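Local coordinates for beta-lactamase Rm3 (Uncultured bacterium, PDB 5IQK), which hydrolyses beta-lactam antibiotics as a subclass B3 metallo-beta-lactamase, using an active site built round two zinc ions, at residues D116-A121 with P153-G158; G78-A83 with P123-V128; F189-S194 with D262-Q267. All coordinates share one frame; numbering follows the deposited sequence.

In the fold
The three contacts run from the dinuclear zinc site outward to the C-terminal helix. Contacts 1 and 2, with centres about 12 Å apart, share the zinc held by His77, His79 and His155: His155 belongs to contact 1 and His79 to contact 2. They are joined directly where His79 NE2 meets Asp116 OD2 at 2.7 Å, so contact 1 supplies a second-shell partner to a ligand in contact 2. Contact 3 lies about 13 Å from contact 1, centre to centre, and leans on it through Pro117 CB, 3.7 Å from Phe189 CE2. Contacts 2 and 3 do not touch; their nearest atoms are about 8 Å apart and their centres about 25 Å.

Contact 1 of 3, residues D116-A121 with P153-G158; sequences DPQYHA and PGHTPG. With ZN (zinc ion), chain F; ZN (zinc ion), chain C.
Asp116 holds CG anti to its backbone N (chi1 -163°), laying the carboxylate alongside Thr156, both side chains pointing the same way. Thr156 puts OG1 between its backbone N and carbonyl carbon, so CG2 is the branch that meets Asp116 OD1, at 3.5 Å. His155, also with CG anti to N (chi1 169°), carries its ring to the active-site zinc, NE2 to Zn 2.0 Å, where His77 and His79 are the other protein ligands. Gln118 runs extended beyond CG until OE1 stands 4.0 Å from His155 CE1, amide and imidazole planes nearly perpendicular. Pro117 fills the middle, its CG 3.4 Å from His155 O and its CD against Pro157 CD. Between the segments only van der Waals contacts form; side-chain polar bonds lie within one segment or run to His79 and Asn182. An Asx turn bends 116-118, Gln118 N donating to the anti lone pair of Asp116 OD2 at 2.8 Å and 160°, within a type I turn that ends at Tyr119. The same OD2 accepts from His79, while His155 ND1 bonds to Asn182 O. With two donors gripping it, OD2 is fixed as a second-shell acceptor, and its negative charge would probably polarise His79 and strengthen its hold on zinc.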
ATOM      1  N   ASP A 116     -11.628 -12.825   4.416  1.00 16.12           N
ATOM      2  CA  ASP A 116     -11.537 -11.448   3.936  1.00 18.47           C
ATOM      3  C   ASP A 116     -12.885 -10.757   4.083  1.00 16.53           C
ATOM      4  O   ASP A 116     -13.930 -11.340   3.756  1.00 14.94           O
ATOM      5  CB  ASP A 116     -11.074 -11.417   2.487  1.00 13.85           C
ATOM      6  CG  ASP A 116     -10.562 -10.050   2.066  1.00 16.09           C
ATOM      7  OD1 ASP A 116      -9.329  -9.904   1.940  1.00 16.31           O
ATOM      8  OD2 ASP A 116     -11.389  -9.128   1.861  1.00 17.15           O
ATOM      9  N   PRO A 117     -12.880  -9.522   4.601  1.00 13.77           N
ATOM     10  CA  PRO A 117     -14.154  -8.793   4.707  1.00 15.54           C
ATOM     11  C   PRO A 117     -14.841  -8.608   3.349  1.00 15.92           C
ATOM     12  O   PRO A 117     -16.062  -8.392   3.325  1.00 16.33           O
ATOM     13  CB  PRO A 117     -13.737  -7.445   5.307  1.00 16.32           C
ATOM     14  CG  PRO A 117     -12.488  -7.762   6.081  1.00 14.95           C
ATOM     15  CD  PRO A 117     -11.779  -8.818   5.273  1.00 15.57           C
ATOM     16  N   GLN A 118     -14.096  -8.733   2.250  1.00 15.15           N
ATOM     17  CA  GLN A 118     -14.698  -8.612   0.923  1.00 14.09           C
ATOM     18  C   GLN A 118     -14.659  -9.905   0.102  1.00 15.60           C
ATOM     19  O   GLN A 118     -14.779  -9.882  -1.130  1.00 16.47           O
ATOM     20  CB  GLN A 118     -14.042  -7.458   0.163  1.00 13.82           C
ATOM     21  CG  GLN A 118     -14.197  -6.147   0.915  1.00 15.96           C
ATOM     22  CD  GLN A 118     -13.607  -4.960   0.183  1.00 15.00           C
ATOM     23  OE1 GLN A 118     -12.806  -4.207   0.752  1.00 17.86           O
ATOM     24  NE2 GLN A 118     -14.015  -4.768  -1.064  1.00 11.67           N
ATOM     25  N   TYR A 119     -14.575 -11.042   0.799  1.00 17.48           N
ATOM     26  CA  TYR A 119     -14.707 -12.351   0.160  1.00 18.61           C
ATOM     27  C   TYR A 119     -16.028 -12.424  -0.603  1.00 17.26           C
ATOM     28  O   TYR A 119     -17.016 -11.920  -0.105  1.00 16.54           O
ATOM     29  CB  TYR A 119     -14.664 -13.463   1.221  1.00 19.64           C
ATOM     30  CG  TYR A 119     -14.825 -14.850   0.655  1.00 18.72           C
ATOM     31  CD1 TYR A 119     -16.000 -15.591   0.868  1.00 20.73           C
ATOM     32  CD2 TYR A 119     -13.809 -15.425  -0.101  1.00 19.98           C
ATOM     33  CE1 TYR A 119     -16.134 -16.871   0.352  1.00 23.52           C
ATOM     34  CE2 TYR A 119     -13.928 -16.698  -0.610  1.00 24.31           C
ATOM     35  CZ  TYR A 119     -15.096 -17.415  -0.394  1.00 25.86           C
ATOM     36  OH  TYR A 119     -15.211 -18.682  -0.914  1.00 29.70           O
ATOM     37  N   HIS A 120     -16.034 -13.011  -1.804  1.00 19.75           N
ATOM     38  CA  HIS A 120     -17.268 -13.182  -2.591  1.00 20.99           C
ATOM     39  C   HIS A 120     -17.745 -11.859  -3.190  1.00 20.10           C
ATOM     40  O   HIS A 120     -18.803 -11.816  -3.817  1.00 20.07           O
ATOM     41  CB  HIS A 120     -18.399 -13.805  -1.719  1.00 21.42           C
ATOM     42  CG  HIS A 120     -19.432 -14.567  -2.488  1.00 21.98           C
ATOM     43  ND1 HIS A 120     -20.687 -14.838  -1.976  1.00 21.92           N
ATOM     44  CD2 HIS A 120     -19.392 -15.146  -3.711  1.00 23.89           C
ATOM     45  CE1 HIS A 120     -21.373 -15.542  -2.858  1.00 27.31           C
ATOM     46  NE2 HIS A 120     -20.611 -15.745  -3.917  1.00 23.13           N
ATOM     47  N   ALA A 121     -16.975 -10.781  -3.016  1.00 17.30           N
ATOM     48  CA  ALA A 121     -17.431  -9.459  -3.436  1.00 16.55           C
ATOM     49  C   ALA A 121     -16.375  -8.705  -4.250  1.00 17.47           C
ATOM     50  O   ALA A 121     -16.491  -7.499  -4.446  1.00 17.18           O
ATOM     51  CB  ALA A 121     -17.841  -8.621  -2.217  1.00 19.52           C
ATOM     52  N   PRO A 153      -2.704  -5.817   9.954  1.00 18.12           N
ATOM     53  CA  PRO A 153      -3.984  -6.374   9.497  1.00 18.76           C
ATOM     54  C   PRO A 153      -5.202  -5.646  10.080  1.00 16.23           C
ATOM     55  O   PRO A 153      -5.067  -4.752  10.929  1.00 16.78           O
ATOM     56  CB  PRO A 153      -3.928  -7.819  10.006  1.00 17.36           C
ATOM     57  CG  PRO A 153      -3.121  -7.729  11.244  1.00 18.19           C
ATOM     58  CD  PRO A 153      -2.059  -6.674  10.968  1.00 19.47           C
ATOM     59  N   GLY A 154      -6.384  -6.051   9.628  1.00 13.30           N
ATOM     60  CA  GLY A 154      -7.633  -5.488  10.107  1.00 16.61           C
ATOM     61  C   GLY A 154      -8.576  -5.225   8.949  1.00 16.61           C
ATOM     62  O   GLY A 154      -9.681  -5.763   8.893  1.00 18.38           O
ATOM     63  N   HIS A 155      -8.133  -4.396   8.009  1.00 15.13           N
ATOM     64  CA  HIS A 155      -8.857  -4.197   6.762  1.00 17.07           C
ATOM     65  C   HIS A 155      -8.851  -5.509   5.981  1.00 14.10           C
ATOM     66  O   HIS A 155      -9.830  -5.839   5.301  1.00 14.33           O
ATOM     67  CB  HIS A 155      -8.224  -3.038   5.969  1.00 14.52           C
ATOM     68  CG  HIS A 155      -8.710  -2.904   4.561  1.00 16.66           C
ATOM     69  ND1 HIS A 155      -9.860  -2.219   4.227  1.00 18.89           N
ATOM     70  CD2 HIS A 155      -8.175  -3.329   3.389  1.00 16.86           C
ATOM     71  CE1 HIS A 155     -10.025  -2.250   2.915  1.00 18.39           C
ATOM     72  NE2 HIS A 155      -9.005  -2.903   2.383  1.00 21.81           N
ATOM     73  N   THR A 156      -7.745  -6.249   6.086  1.00 14.89           N
ATOM     74  CA  THR A 156      -7.657  -7.660   5.670  1.00 14.32           C
ATOM     75  C   THR A 156      -6.798  -8.382   6.702  1.00 16.72           C
ATOM     76  O   THR A 156      -6.059  -7.728   7.449  1.00 18.44           O
ATOM     77  CB  THR A 156      -7.024  -7.856   4.275  1.00 14.45           C
ATOM     78  OG1 THR A 156      -5.646  -7.477   4.325  1.00 15.32           O
ATOM     79  CG2 THR A 156      -7.734  -7.030   3.215  1.00 16.27           C
ATOM     80  N   PRO A 157      -6.884  -9.722   6.768  1.00 19.55           N
ATOM     81  CA  PRO A 157      -6.047 -10.444   7.736  1.00 20.50           C
ATOM     82  C   PRO A 157      -4.579 -10.339   7.420  1.00 19.04           C
ATOM     83  O   PRO A 157      -3.759 -10.637   8.297  1.00 21.26           O
ATOM     84  CB  PRO A 157      -6.513 -11.892   7.602  1.00 18.31           C
ATOM     85  CG  PRO A 157      -7.917 -11.768   7.138  1.00 18.54           C
ATOM     86  CD  PRO A 157      -7.922 -10.603   6.196  1.00 18.41           C
ATOM     87  N   GLY A 158      -4.250  -9.950   6.189  1.00 16.15           N
ATOM     88  CA  GLY A 158      -2.858  -9.979   5.750  1.00 16.39           C
ATOM     89  C   GLY A 158      -2.167  -8.645   5.539  1.00 17.97           C
ATOM     90  O   GLY A 158      -1.074  -8.603   4.974  1.00 20.18           O
TER
HETATM   91 ZN    ZN F 404     -21.614 -14.392   0.000  0.97 20.71          ZN
HETATM   92 ZN    ZN C 401      -8.357  -3.341   0.488  1.00 17.40          ZN
HETATM   93  O   HOH W   1      -7.953  -0.812   0.755  1.00 32.30           O
HETATM   94  O   HOH W   2      -8.947  -2.157  -0.874  1.00 20.81           O
HETATM   95  O   HOH W   3     -21.505 -12.340   0.146  1.00 20.80           O

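Contact 2 of 3, residues G78-A83 with P123-V128; sequences GHIDHA and PKYPPV. With ZN (zinc ion), chain D; ZN (zinc ion), chain C.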
ATOM      1  N   GLY A  78      -3.887  -8.064  -0.157  1.00 18.73           N
ATOM      2  CA  GLY A  78      -4.238  -8.917  -1.280  1.00 17.41           C
ATOM      3  C   GLY A  78      -5.467  -8.549  -2.094  1.00 19.16           C
ATOM      4  O   GLY A  78      -5.864  -9.288  -2.991  1.00 20.64           O
ATOM      5  N   HIS A  79      -6.091  -7.424  -1.785  1.00 14.53           N
ATOM      6  CA  HIS A  79      -7.220  -6.986  -2.595  1.00 13.30           C
ATOM      7  C   HIS A  79      -6.792  -6.640  -4.004  1.00 16.13           C
ATOM      8  O   HIS A  79      -5.668  -6.178  -4.217  1.00 13.85           O
ATOM      9  CB  HIS A  79      -7.912  -5.790  -1.964  1.00 15.87           C
ATOM     10  CG  HIS A  79      -8.790  -6.139  -0.801  1.00 14.35           C
ATOM     11  ND1 HIS A  79      -9.099  -5.228   0.180  1.00 16.68           N
ATOM     12  CD2 HIS A  79      -9.431  -7.288  -0.469  1.00 16.12           C
ATOM     13  CE1 HIS A  79      -9.906  -5.789   1.064  1.00 14.71           C
ATOM     14  NE2 HIS A  79     -10.114  -7.043   0.702  1.00 15.99           N
ATOM     15  N   ILE A  80      -7.707  -6.843  -4.950  1.00 15.23           N
ATOM     16  CA  ILE A  80      -7.428  -6.643  -6.370  1.00 17.75           C
ATOM     17  C   ILE A  80      -6.914  -5.240  -6.711  1.00 15.41           C
ATOM     18  O   ILE A  80      -6.173  -5.076  -7.681  1.00 17.53           O
ATOM     19  CB  ILE A  80      -8.696  -6.963  -7.221  1.00 17.36           C
ATOM     20  CG1 ILE A  80      -8.388  -6.909  -8.721  1.00 18.17           C
ATOM     21  CG2 ILE A  80      -9.858  -6.028  -6.861  1.00 19.08           C
ATOM     22  CD1 ILE A  80      -9.442  -7.600  -9.591  1.00 21.29           C
ATOM     23  N   ASP A  81      -7.287  -4.225  -5.937  1.00 16.30           N
ATOM     24  CA  ASP A  81      -6.876  -2.866  -6.283  1.00 17.79           C
ATOM     25  C   ASP A  81      -5.454  -2.535  -5.818  1.00 18.52           C
ATOM     26  O   ASP A  81      -4.998  -1.410  -6.036  1.00 16.37           O
ATOM     27  CB  ASP A  81      -7.859  -1.823  -5.722  1.00 19.63           C
ATOM     28  CG  ASP A  81      -8.059  -1.946  -4.210  1.00 20.54           C
ATOM     29  OD1 ASP A  81      -8.159  -3.091  -3.735  1.00 17.75           O
ATOM     30  OD2 ASP A  81      -8.124  -0.909  -3.505  1.00 16.71           O
ATOM     31  N   HIS A  82      -4.765  -3.498  -5.189  1.00 17.57           N
ATOM     32  CA  HIS A  82      -3.345  -3.335  -4.827  1.00 16.89           C
ATOM     33  C   HIS A  82      -2.499  -4.467  -5.413  1.00 17.94           C
ATOM     34  O   HIS A  82      -1.304  -4.301  -5.694  1.00 21.87           O
ATOM     35  CB  HIS A  82      -3.199  -3.264  -3.292  1.00 18.33           C
ATOM     36  CG  HIS A  82      -4.063  -2.210  -2.670  1.00 19.91           C
ATOM     37  ND1 HIS A  82      -3.687  -0.884  -2.607  1.00 20.92           N
ATOM     38  CD2 HIS A  82      -5.321  -2.267  -2.174  1.00 16.69           C
ATOM     39  CE1 HIS A  82      -4.662  -0.177  -2.064  1.00 22.39           C
ATOM     40  NE2 HIS A  82      -5.667  -0.991  -1.789  1.00 17.50           N
ATOM     41  N   ALA A  83      -3.125  -5.619  -5.611  1.00 19.94           N
ATOM     42  CA  ALA A  83      -2.404  -6.807  -6.046  1.00 20.33           C
ATOM     43  C   ALA A  83      -2.695  -7.195  -7.489  1.00 20.53           C
ATOM     44  O   ALA A  83      -1.980  -8.021  -8.058  1.00 20.69           O
ATOM     45  CB  ALA A  83      -2.726  -7.999  -5.104  1.00 18.47           C
ATOM     46  N   PRO A 123     -13.631  -9.267  -7.917  1.00 22.28           N
ATOM     47  CA  PRO A 123     -13.288 -10.145  -9.039  1.00 25.41           C
ATOM     48  C   PRO A 123     -11.980 -10.892  -8.813  1.00 24.68           C
ATOM     49  O   PRO A 123     -11.156 -10.440  -8.011  1.00 22.98           O
ATOM     50  CB  PRO A 123     -13.137  -9.175 -10.223  1.00 25.26           C
ATOM     51  CG  PRO A 123     -13.705  -7.854  -9.762  1.00 25.87           C
ATOM     52  CD  PRO A 123     -13.527  -7.842  -8.274  1.00 22.44           C
ATOM     53  N   LYS A 124     -11.786 -12.009  -9.509  1.00 23.67           N
ATOM     54  CA  LYS A 124     -10.481 -12.676  -9.515  1.00 26.20           C
ATOM     55  C   LYS A 124      -9.488 -11.798 -10.274  1.00 24.40           C
ATOM     56  O   LYS A 124      -9.895 -10.992 -11.116  1.00 23.84           O
ATOM     57  CB  LYS A 124     -10.563 -14.056 -10.168  1.00 29.18           C
ATOM     58  CG  LYS A 124     -11.520 -15.014  -9.473  1.00 34.82           C
ATOM     59  CD  LYS A 124     -11.619 -16.352 -10.193  1.00 37.37           C
ATOM     60  CE  LYS A 124     -12.706 -17.222  -9.567  1.00 45.83           C
ATOM     61  NZ  LYS A 124     -12.642 -18.653  -9.993  1.00 47.57           N
ATOM     62  N   TYR A 125      -8.198 -11.955  -9.990  1.00 24.37           N
ATOM     63  CA  TYR A 125      -7.153 -11.223 -10.716  1.00 22.38           C
ATOM     64  C   TYR A 125      -5.978 -12.160 -11.069  1.00 22.86           C
ATOM     65  O   TYR A 125      -5.919 -13.293 -10.579  1.00 24.19           O
ATOM     66  CB  TYR A 125      -6.678 -10.006  -9.903  1.00 20.57           C
ATOM     67  CG  TYR A 125      -6.106 -10.298  -8.521  1.00 22.14           C
ATOM     68  CD1 TYR A 125      -4.775 -10.683  -8.361  1.00 25.43           C
ATOM     69  CD2 TYR A 125      -6.879 -10.126  -7.385  1.00 20.37           C
ATOM     70  CE1 TYR A 125      -4.244 -10.931  -7.095  1.00 24.62           C
ATOM     71  CE2 TYR A 125      -6.366 -10.374  -6.109  1.00 19.82           C
ATOM     72  CZ  TYR A 125      -5.047 -10.771  -5.973  1.00 20.91           C
ATOM     73  OH  TYR A 125      -4.529 -11.006  -4.711  1.00 19.19           O
ATOM     74  N   PRO A 126      -5.043 -11.703 -11.930  1.00 22.84           N
ATOM     75  CA  PRO A 126      -3.962 -12.608 -12.339  1.00 25.61           C
ATOM     76  C   PRO A 126      -3.099 -13.103 -11.180  1.00 23.30           C
ATOM     77  O   PRO A 126      -2.580 -12.295 -10.414  1.00 25.92           O
ATOM     78  CB  PRO A 126      -3.135 -11.745 -13.299  1.00 23.66           C
ATOM     79  CG  PRO A 126      -4.123 -10.785 -13.862  1.00 26.84           C
ATOM     80  CD  PRO A 126      -5.026 -10.452 -12.716  1.00 24.66           C
ATOM     81  N   PRO A 127      -2.964 -14.430 -11.042  1.00 26.71           N
ATOM     82  CA  PRO A 127      -2.175 -14.992  -9.940  1.00 28.78           C
ATOM     83  C   PRO A 127      -0.697 -14.600 -10.020  1.00 30.13           C
ATOM     84  O   PRO A 127      -0.130 -14.532 -11.114  1.00 25.88           O
ATOM     85  CB  PRO A 127      -2.350 -16.506 -10.120  1.00 25.09           C
ATOM     86  CG  PRO A 127      -3.625 -16.648 -10.904  1.00 30.32           C
ATOM     87  CD  PRO A 127      -3.602 -15.480 -11.851  1.00 23.01           C
ATOM     88  N   VAL A 128      -0.078 -14.368  -8.865  1.00 28.61           N
ATOM     89  CA  VAL A 128       1.335 -14.028  -8.821  1.00 26.59           C
ATOM     90  C   VAL A 128       2.106 -15.315  -8.645  1.00 32.03           C
ATOM     91  O   VAL A 128       1.825 -16.097  -7.734  1.00 33.66           O
ATOM     92  CB  VAL A 128       1.668 -13.053  -7.689  1.00 27.70           C
ATOM     93  CG1 VAL A 128       3.163 -12.759  -7.692  1.00 26.74           C
ATOM     94  CG2 VAL A 128       0.872 -11.769  -7.855  1.00 26.06           C
TER
HETATM   95 ZN    ZN D 402      -7.640  -0.671  -1.598  1.00 18.09          ZN
HETATM   96 ZN    ZN C 401      -8.357  -3.341   0.488  1.00 17.40          ZN
HETATM   97  O   HOH W   2      -8.947  -2.157  -0.874  1.00 20.81           O
HETATM   98  O   HOH W   4      -1.485  -9.771 -10.162  1.00 22.16           O
HETATM   99  O   HOH W   1      -7.953  -0.812   0.755  1.00 32.30           O
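Tyr125 carries this contact, and its hydroxyl makes the one direct polar link: OH donates to Gly78 O at 2.8 Å, in the carbonyl plane on a lone pair (C=O...donor angle 132°). Ala83 C lies over one face of the ring, while Ala83 CB sits by the phenol end, 3.5 Å from Tyr125 OH; Ile80 slides past in the opposite direction, CB 3.7 Å from Tyr125 CD2. Ile80 CG1, anti to the backbone N, sends CD1 on to Pro123 CB at 4.1 Å. Tyr125 CG takes the crowded place between backbone N and carbonyl carbon (chi1 59°), which aims the ring at the zinc-binding turn. That turn belongs to the HxHxDH signature of metallo-beta-lactamases. His79, the N-cap of helix 80-83, accepts at O from His82 N and Ala83 N and binds one zinc through ND1. Asp81 OD2 and His82 NE2, with His223, bind the second zinc, each of the first two at 2.0 Å. Of two waters between the metals, the more closely bound donates to Asp81 OD1 at 3.1 Å, consistent with the bridging water or hydroxide nucleophile of this family. Another water joins Ala83 O to Pro126 O, 2.8 Å from each. Tyr125 also packs on Asp106 and Leu107 of helix 101-109, and Val128 reaches Leu86 and Gln90 of helix 86-93, so the 123-128 segment spans from the zinc turn to both helices just before strand 131-133.

Contact 3 of 3, residues F189-S194 with D262-Q267; sequences FKFSAS and DSRLDQ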
ATOM      1  N   PHE A 189     -21.046  -8.242   6.286  1.00 14.24           N
ATOM      2  CA  PHE A 189     -19.876  -8.654   7.066  1.00 17.02           C
ATOM      3  C   PHE A 189     -19.830  -7.860   8.357  1.00 15.65           C
ATOM      4  O   PHE A 189     -20.120  -6.665   8.349  1.00 17.82           O
ATOM      5  CB  PHE A 189     -18.579  -8.448   6.275  1.00 18.04           C
ATOM      6  CG  PHE A 189     -17.331  -8.771   7.062  1.00 15.58           C
ATOM      7  CD1 PHE A 189     -16.844 -10.068   7.101  1.00 16.06           C
ATOM      8  CD2 PHE A 189     -16.659  -7.782   7.774  1.00 18.38           C
ATOM      9  CE1 PHE A 189     -15.697 -10.384   7.823  1.00 15.81           C
ATOM     10  CE2 PHE A 189     -15.500  -8.081   8.491  1.00 16.56           C
ATOM     11  CZ  PHE A 189     -15.030  -9.389   8.524  1.00 19.38           C
ATOM     12  N   LYS A 190     -19.486  -8.524   9.462  1.00 16.06           N
ATOM     13  CA  LYS A 190     -19.410  -7.862  10.759  1.00 17.73           C
ATOM     14  C   LYS A 190     -18.010  -7.996  11.353  1.00 19.84           C
ATOM     15  O   LYS A 190     -17.549  -9.093  11.682  1.00 19.31           O
ATOM     16  CB  LYS A 190     -20.475  -8.421  11.707  1.00 24.47           C
ATOM     17  CG  LYS A 190     -21.905  -8.108  11.257  1.00 24.32           C
ATOM     18  CD  LYS A 190     -22.856  -7.884  12.426  1.00 31.31           C
ATOM     19  CE  LYS A 190     -24.300  -7.839  11.942  1.00 39.92           C
ATOM     20  NZ  LYS A 190     -25.287  -7.604  13.042  1.00 44.70           N
ATOM     21  N   PHE A 191     -17.315  -6.871  11.451  1.00 18.96           N
ATOM     22  CA  PHE A 191     -15.999  -6.858  12.090  1.00 21.93           C
ATOM     23  C   PHE A 191     -16.067  -7.347  13.538  1.00 22.47           C
ATOM     24  O   PHE A 191     -15.111  -7.932  14.066  1.00 23.59           O
ATOM     25  CB  PHE A 191     -15.412  -5.457  12.042  1.00 20.75           C
ATOM     26  CG  PHE A 191     -14.867  -5.090  10.696  1.00 17.58           C
ATOM     27  CD1 PHE A 191     -13.542  -5.348  10.378  1.00 17.88           C
ATOM     28  CD2 PHE A 191     -15.688  -4.501   9.742  1.00 18.07           C
ATOM     29  CE1 PHE A 191     -13.036  -5.015   9.123  1.00 16.44           C
ATOM     30  CE2 PHE A 191     -15.187  -4.150   8.487  1.00 16.88           C
ATOM     31  CZ  PHE A 191     -13.869  -4.424   8.178  1.00 17.21           C
ATOM     32  N   SER A 192     -17.211  -7.109  14.168  1.00 25.24           N
ATOM     33  CA  SER A 192     -17.406  -7.455  15.569  1.00 23.79           C
ATOM     34  C   SER A 192     -17.906  -8.887  15.754  1.00 28.63           C
ATOM     35  O   SER A 192     -18.016  -9.353  16.886  1.00 26.40           O
ATOM     36  CB  SER A 192     -18.393  -6.481  16.229  1.00 23.82           C
ATOM     37  OG  SER A 192     -19.684  -6.564  15.641  1.00 24.58           O
ATOM     38  N   ALA A 193     -18.208  -9.593  14.667  1.00 22.05           N
ATOM     39  CA  ALA A 193     -18.823 -10.911  14.825  1.00 26.03           C
ATOM     40  C   ALA A 193     -18.600 -11.832  13.631  1.00 25.51           C
ATOM     41  O   ALA A 193     -19.511 -12.515  13.192  1.00 28.63           O
ATOM     42  CB  ALA A 193     -20.331 -10.760  15.095  1.00 24.83           C
ATOM     43  N   SER A 194     -17.384 -11.863  13.112  1.00 21.22           N
ATOM     44  CA  SER A 194     -17.077 -12.745  11.991  1.00 21.95           C
ATOM     45  C   SER A 194     -16.590 -14.101  12.483  1.00 21.39           C
ATOM     46  O   SER A 194     -15.648 -14.159  13.273  1.00 26.52           O
ATOM     47  CB  SER A 194     -16.005 -12.110  11.093  1.00 15.47           C
ATOM     48  OG  SER A 194     -15.623 -13.004  10.060  1.00 20.14           O
ATOM     49  N   ASP A 262     -15.131   3.343  15.139  1.00 27.80           N
ATOM     50  CA  ASP A 262     -16.158   3.619  16.148  1.00 29.39           C
ATOM     51  C   ASP A 262     -17.542   3.717  15.523  1.00 27.69           C
ATOM     52  O   ASP A 262     -18.518   3.180  16.057  1.00 30.12           O
ATOM     53  CB  ASP A 262     -15.862   4.918  16.902  1.00 33.16           C
ATOM     54  CG  ASP A 262     -14.650   4.813  17.805  1.00 37.70           C
ATOM     55  OD1 ASP A 262     -14.307   3.684  18.216  1.00 42.24           O
ATOM     56  OD2 ASP A 262     -14.050   5.866  18.117  1.00 42.24           O
ATOM     57  N   SER A 263     -17.619   4.398  14.386  1.00 23.56           N
ATOM     58  CA  SER A 263     -18.879   4.543  13.663  1.00 30.10           C
ATOM     59  C   SER A 263     -19.364   3.211  13.133  1.00 28.31           C
ATOM     60  O   SER A 263     -20.559   2.915  13.172  1.00 26.49           O
ATOM     61  CB  SER A 263     -18.735   5.521  12.498  1.00 31.84           C
ATOM     62  OG  SER A 263     -18.548   6.836  12.969  1.00 39.42           O
ATOM     63  N   ARG A 264     -18.430   2.432  12.602  1.00 25.71           N
ATOM     64  CA  ARG A 264     -18.746   1.137  12.018  1.00 26.37           C
ATOM     65  C   ARG A 264     -19.305   0.188  13.074  1.00 26.65           C
ATOM     66  O   ARG A 264     -20.345  -0.445  12.861  1.00 27.60           O
ATOM     67  CB  ARG A 264     -17.494   0.544  11.355  1.00 23.45           C
ATOM     68  CG  ARG A 264     -17.628  -0.908  10.914  1.00 22.71           C
ATOM     69  CD  ARG A 264     -18.714  -1.089   9.876  1.00 25.68           C
ATOM     70  NE  ARG A 264     -18.868  -2.494   9.520  1.00 20.34           N
ATOM     71  CZ  ARG A 264     -18.699  -2.988   8.303  1.00 20.09           C
ATOM     72  NH1 ARG A 264     -18.387  -2.180   7.295  1.00 20.52           N
ATOM     73  NH2 ARG A 264     -18.857  -4.293   8.097  1.00 19.76           N
ATOM     74  N   LEU A 265     -18.628   0.112  14.218  1.00 23.19           N
ATOM     75  CA  LEU A 265     -19.088  -0.725  15.332  1.00 27.66           C
ATOM     76  C   LEU A 265     -20.446  -0.287  15.853  1.00 29.29           C
ATOM     77  O   LEU A 265     -21.257  -1.119  16.254  1.00 30.01           O
ATOM     78  CB  LEU A 265     -18.064  -0.717  16.466  1.00 28.85           C
ATOM     79  CG  LEU A 265     -16.754  -1.394  16.059  1.00 32.60           C
ATOM     80  CD1 LEU A 265     -15.738  -1.398  17.203  1.00 27.86           C
ATOM     81  CD2 LEU A 265     -17.034  -2.807  15.561  1.00 29.96           C
ATOM     82  N   ASP A 266     -20.698   1.016  15.859  1.00 28.16           N
ATOM     83  CA  ASP A 266     -22.007   1.496  16.270  1.00 30.59           C
ATOM     84  C   ASP A 266     -23.074   1.015  15.282  1.00 35.40           C
ATOM     85  O   ASP A 266     -24.150   0.592  15.689  1.00 36.88           O
ATOM     86  CB  ASP A 266     -22.022   3.020  16.398  1.00 32.53           C
ATOM     87  CG  ASP A 266     -23.387   3.554  16.767  1.00 44.59           C
ATOM     88  OD1 ASP A 266     -23.834   3.319  17.913  1.00 48.25           O
ATOM     89  OD2 ASP A 266     -24.016   4.203  15.906  1.00 47.22           O
ATOM     90  N   GLN A 267     -22.762   1.045  13.989  1.00 31.19           N
ATOM     91  CA  GLN A 267     -23.700   0.561  12.971  1.00 32.26           C
ATOM     92  C   GLN A 267     -23.937  -0.944  13.091  1.00 33.84           C
ATOM     93  O   GLN A 267     -25.061  -1.405  12.919  1.00 38.54           O
ATOM     94  CB  GLN A 267     -23.191   0.913  11.566  1.00 36.69           C
ATOM     95  CG  GLN A 267     -23.213   2.411  11.259  1.00 37.40           C
ATOM     96  CD  GLN A 267     -22.389   2.786  10.030  1.00 42.06           C
ATOM     97  OE1 GLN A 267     -21.778   1.928   9.390  1.00 47.10           O
ATOM     98  NE2 GLN A 267     -22.359   4.077   9.707  1.00 37.39           N
TER
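Arg264 and Phe191 form the tight part. The arginine chain, bent at chi2 (62°), brings its guanidinium to the edge of the Phe191 ring, the two planes 79° apart; Phe191 CD2 sits 3.4 Å above the guanidinium plane, toward its rim. The ring is thus met at its edge rather than on a pi face; one face is taken within the loop by Phe189, whose CE2 stands 3.6 Å above the centre of the Phe191 ring. Arg264 NH2 also comes within 2.7 Å of Phe189 O, but at 116° the bond is weak; its firmer partners are Ser185 OG for NH2 and Glu268, salt-bridged to NE. In the alpha-beta/beta-alpha fold of metallo-beta-lactamases this joins the C-terminal helix 249-269 to the loop leading from strand 171-178 to helix 200-212, a type I turn at 190-193 presenting Ser192 to the helix. Here the contact loosens: Ser192 CB only grazes Leu265 CD2 at 4.0 Å, and Leu265 leans also on Leu201 and Arg205. Ser192 OG turns to Glu268, which takes the Phe191 N-H as well. Lys190 is exposed and barely adds to the interface, while on the buried side both phenylalanines rest on Pro117.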